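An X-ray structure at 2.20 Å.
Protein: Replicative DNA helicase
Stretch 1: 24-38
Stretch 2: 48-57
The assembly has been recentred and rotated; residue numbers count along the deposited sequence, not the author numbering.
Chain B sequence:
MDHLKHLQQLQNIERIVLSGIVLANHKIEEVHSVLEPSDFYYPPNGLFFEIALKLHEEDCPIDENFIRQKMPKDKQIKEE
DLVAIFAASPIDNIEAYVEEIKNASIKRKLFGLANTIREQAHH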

# COMPACT_ATOMS: atom_id res chain seq x y z
N ALA B 24 -7.67 -1.56 -1.13
CA ALA B 24 -7.54 -1.06 -2.49
C ALA B 24 -7.09 0.39 -2.43
O ALA B 24 -7.91 1.30 -2.52
CB ALA B 24 -8.87 -1.16 -3.23
N ASN B 25 -5.79 0.60 -2.26
CA ASN B 25 -5.21 1.94 -2.15
C ASN B 25 -5.68 2.91 -3.24
O ASN B 25 -5.56 4.13 -3.09
CB ASN B 25 -3.68 1.85 -2.14
CG ASN B 25 -3.16 1.08 -0.94
OD1 ASN B 25 -3.85 0.22 -0.39
ND2 ASN B 25 -1.93 1.37 -0.53
N HIS B 26 -6.22 2.38 -4.33
CA HIS B 26 -6.69 3.23 -5.41
C HIS B 26 -8.02 3.90 -5.06
O HIS B 26 -8.35 4.96 -5.59
CB HIS B 26 -6.83 2.42 -6.71
CG HIS B 26 -8.13 1.68 -6.83
ND1 HIS B 26 -9.33 2.30 -7.13
CD2 HIS B 26 -8.41 0.36 -6.73
CE1 HIS B 26 -10.29 1.40 -7.20
NE2 HIS B 26 -9.76 0.21 -6.97
N LYS B 27 -8.78 3.28 -4.16
CA LYS B 27 -10.07 3.81 -3.75
C LYS B 27 -9.94 5.13 -3.02
O LYS B 27 -10.95 5.80 -2.76
CB LYS B 27 -10.81 2.82 -2.86
CG LYS B 27 -11.57 1.71 -3.59
CD LYS B 27 -12.20 0.74 -2.58
CE LYS B 27 -13.04 -0.34 -3.25
NZ LYS B 27 -14.35 0.17 -3.72
N ILE B 28 -8.71 5.51 -2.70
CA ILE B 28 -8.49 6.75 -1.95
C ILE B 28 -8.77 7.98 -2.79
O ILE B 28 -9.09 9.05 -2.26
CB ILE B 28 -7.04 6.80 -1.38
CG1 ILE B 28 -6.96 7.85 -0.26
CG2 ILE B 28 -6.04 7.14 -2.47
CD1 ILE B 28 -5.62 7.89 0.46
N GLU B 29 -8.67 7.84 -4.11
CA GLU B 29 -8.91 8.95 -5.02
C GLU B 29 -10.41 9.27 -5.03
O GLU B 29 -10.81 10.44 -4.96
CB GLU B 29 -8.44 8.58 -6.42
CG GLU B 29 -6.99 8.09 -6.43
CD GLU B 29 -6.63 7.30 -7.66
OE1 GLU B 29 -5.52 6.73 -7.69
OE2 GLU B 29 -7.46 7.24 -8.60
N GLU B 30 -11.21 8.22 -5.11
CA GLU B 30 -12.65 8.37 -5.13
C GLU B 30 -13.16 8.95 -3.81
O GLU B 30 -13.91 9.93 -3.79
CB GLU B 30 -13.30 7.01 -5.41
CG GLU B 30 -12.89 6.39 -6.76
CD GLU B 30 -11.68 5.46 -6.67
OE1 GLU B 30 -11.82 4.38 -6.05
OE2 GLU B 30 -10.61 5.79 -7.22
N VAL B 31 -12.73 8.35 -2.70
CA VAL B 31 -13.11 8.79 -1.37
C VAL B 31 -12.74 10.25 -1.12
O VAL B 31 -13.52 11.00 -0.53
CB VAL B 31 -12.45 7.91 -0.29
CG1 VAL B 31 -12.79 8.43 1.11
CG2 VAL B 31 -12.91 6.47 -0.46
N HIS B 32 -11.55 10.64 -1.57
CA HIS B 32 -11.04 12.01 -1.39
C HIS B 32 -11.80 13.02 -2.25
O HIS B 32 -11.75 14.22 -2.00
CB HIS B 32 -9.55 12.06 -1.75
CG HIS B 32 -8.87 13.35 -1.38
ND1 HIS B 32 -7.64 13.70 -1.88
CD2 HIS B 32 -9.24 14.34 -0.54
CE1 HIS B 32 -7.27 14.87 -1.36
NE2 HIS B 32 -8.22 15.27 -0.55
N SER B 33 -12.50 12.52 -3.27
CA SER B 33 -13.26 13.39 -4.15
C SER B 33 -14.54 13.85 -3.45
O SER B 33 -15.33 14.61 -4.01
CB SER B 33 -13.62 12.66 -5.45
OG SER B 33 -14.25 13.54 -6.36
N VAL B 34 -14.72 13.37 -2.22
CA VAL B 34 -15.88 13.70 -1.42
C VAL B 34 -15.52 13.95 0.05
O VAL B 34 -16.28 14.56 0.78
CB VAL B 34 -16.95 12.56 -1.51
CG1 VAL B 34 -18.01 12.71 -0.40
CG2 VAL B 34 -17.64 12.60 -2.88
N LEU B 35 -14.33 13.52 0.46
CA LEU B 35 -13.92 13.67 1.85
C LEU B 35 -12.54 14.25 2.13
O LEU B 35 -11.57 13.91 1.48
CB LEU B 35 -14.01 12.32 2.56
CG LEU B 35 -15.38 11.66 2.74
CD1 LEU B 35 -15.20 10.23 3.20
CD2 LEU B 35 -16.20 12.44 3.74
N GLU B 36 -12.48 15.14 3.11
CA GLU B 36 -11.23 15.73 3.56
C GLU B 36 -11.05 15.12 4.95
O GLU B 36 -12.00 14.62 5.54
CB GLU B 36 -11.34 17.25 3.68
CG GLU B 36 -11.46 17.99 2.36
CD GLU B 36 -10.40 17.60 1.35
OE1 GLU B 36 -9.29 17.20 1.77
OE2 GLU B 36 -10.66 17.71 0.14
N PRO B 37 -9.82 15.15 5.50
CA PRO B 37 -9.62 14.58 6.85
C PRO B 37 -10.58 15.21 7.87
O PRO B 37 -11.24 14.51 8.65
CB PRO B 37 -8.16 14.90 7.14
CG PRO B 37 -7.51 14.86 5.77
CD PRO B 37 -8.54 15.57 4.90
N SER B 38 -10.67 16.53 7.83
CA SER B 38 -11.54 17.28 8.73
C SER B 38 -13.00 16.83 8.67
O SER B 38 -13.81 17.23 9.50
CB SER B 38 -11.44 18.78 8.41
OG SER B 38 -11.82 19.05 7.06
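Stretch 2 (48-57) FFEIALKLHE

Stretch 2 is part of a helix that begins earlier in the chain. It packs against the short helix of stretch 1 that includes Ile-28 and Val-31, and against the loop and the start of the 3-10 segment, at Pro-37, that follow. The two helix axes cross at -125°, with a closest approach of 10.8 Å. The chain directions are therefore closer to antiparallel than parallel: His-56 lies near Asn-25, Leu-53 near Ile-28, and Phe-49 near Pro-37.

Apolar packing dominates. Ile-28 is a knob in a hole formed by Phe-49, Ala-52, Leu-53 and His-56. Its CD1 lies 3.7 Å from Ala-52 CB and 3.7 Å from Leu-53 CD2. Phe-49, chi1 t, points toward stretch 1. Its CE1 is 3.8 Å from Val-31 CG1, and its CD2 is 3.9 Å from Pro-37 CG. Pro-37 CG also meets Leu-53 CD1 at 3.9 Å.

Rings add further contacts. Ile-28 CG2 sits over the face of His-56, 3.4 Å from the ring centroid. Leu-53 CD2 covers a face of His-32, 3.8 Å from that centroid. Phe-49 turns its edge toward the face of His-32, with planes at 82°.

Polar atoms approach ring edges. Leu-35 O is 3.2 Å from Phe-49 CE2, and Glu-29 OE1 is 3.2 Å from His-56 CE1. No clear hydrogen bond links the stretches.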

# COMPACT_ATOMS: atom_id res chain seq x y z
N PHE B 48 -5.63 9.57 10.18
CA PHE B 48 -5.26 8.40 9.38
C PHE B 48 -5.47 8.74 7.90
O PHE B 48 -4.57 8.55 7.09
CB PHE B 48 -6.15 7.20 9.74
CG PHE B 48 -5.73 5.92 9.08
CD1 PHE B 48 -4.82 5.08 9.69
CD2 PHE B 48 -6.27 5.54 7.85
CE1 PHE B 48 -4.45 3.87 9.09
CE2 PHE B 48 -5.91 4.33 7.25
CZ PHE B 48 -5.00 3.50 7.87
N PHE B 49 -6.66 9.24 7.56
CA PHE B 49 -6.95 9.61 6.17
C PHE B 49 -5.88 10.56 5.64
O PHE B 49 -5.50 10.52 4.47
CB PHE B 49 -8.33 10.29 6.09
CG PHE B 49 -8.85 10.43 4.68
CD1 PHE B 49 -8.99 9.30 3.87
CD2 PHE B 49 -9.17 11.68 4.16
CE1 PHE B 49 -9.43 9.42 2.56
CE2 PHE B 49 -9.61 11.81 2.84
CZ PHE B 49 -9.74 10.69 2.04
N GLU B 50 -5.39 11.42 6.52
CA GLU B 50 -4.39 12.42 6.20
C GLU B 50 -3.07 11.76 5.81
O GLU B 50 -2.51 12.05 4.75
CB GLU B 50 -4.18 13.31 7.42
CG GLU B 50 -3.58 14.68 7.20
CD GLU B 50 -3.39 15.40 8.52
OE1 GLU B 50 -2.41 15.09 9.22
OE2 GLU B 50 -4.24 16.25 8.88
N ILE B 51 -2.57 10.88 6.67
CA ILE B 51 -1.31 10.19 6.40
C ILE B 51 -1.44 9.36 5.13
O ILE B 51 -0.48 9.22 4.37
CB ILE B 51 -0.90 9.28 7.58
CG1 ILE B 51 -0.62 10.13 8.83
CG2 ILE B 51 0.33 8.48 7.21
CD1 ILE B 51 -0.60 9.33 10.14
N ALA B 52 -2.63 8.82 4.90
CA ALA B 52 -2.87 8.00 3.72
C ALA B 52 -2.79 8.86 2.47
O ALA B 52 -2.13 8.50 1.50
CB ALA B 52 -4.23 7.31 3.81
N LEU B 53 -3.46 10.01 2.51
CA LEU B 53 -3.45 10.94 1.38
C LEU B 53 -2.01 11.28 1.04
O LEU B 53 -1.64 11.33 -0.13
CB LEU B 53 -4.20 12.23 1.73
CG LEU B 53 -5.70 12.10 2.00
CD1 LEU B 53 -6.26 13.47 2.39
CD2 LEU B 53 -6.41 11.54 0.77
N LYS B 54 -1.20 11.51 2.07
CA LYS B 54 0.22 11.83 1.88
C LYS B 54 1.00 10.65 1.29
O LYS B 54 1.80 10.84 0.38
CB LYS B 54 0.84 12.27 3.21
CG LYS B 54 2.36 12.35 3.19
CD LYS B 54 2.94 13.22 4.30
CE LYS B 54 2.39 12.87 5.68
NZ LYS B 54 0.97 13.28 5.85
N LEU B 55 0.74 9.45 1.79
CA LEU B 55 1.42 8.25 1.30
C LEU B 55 1.09 7.94 -0.16
O LEU B 55 1.91 7.39 -0.88
CB LEU B 55 1.05 7.03 2.14
CG LEU B 55 1.66 6.89 3.53
CD1 LEU B 55 1.09 5.64 4.22
CD2 LEU B 55 3.18 6.82 3.42
N HIS B 56 -0.11 8.31 -0.59
CA HIS B 56 -0.55 8.03 -1.95
C HIS B 56 -0.01 9.05 -2.96
O HIS B 56 0.03 8.78 -4.16
CB HIS B 56 -2.07 8.01 -2.02
CG HIS B 56 -2.62 7.31 -3.23
ND1 HIS B 56 -3.22 7.99 -4.27
CD2 HIS B 56 -2.67 6.00 -3.54
CE1 HIS B 56 -3.62 7.12 -5.18
NE2 HIS B 56 -3.30 5.90 -4.76
N GLU B 57 0.38 10.21 -2.46
CA GLU B 57 0.93 11.27 -3.30
C GLU B 57 2.38 10.97 -3.59
O GLU B 57 2.98 11.55 -4.50
CB GLU B 57 0.81 12.62 -2.60
CG GLU B 57 -0.48 13.35 -2.88
CD GLU B 57 -0.63 13.69 -4.35
OE1 GLU B 57 0.20 14.47 -4.87
OE2 GLU B 57 -1.57 13.16 -4.99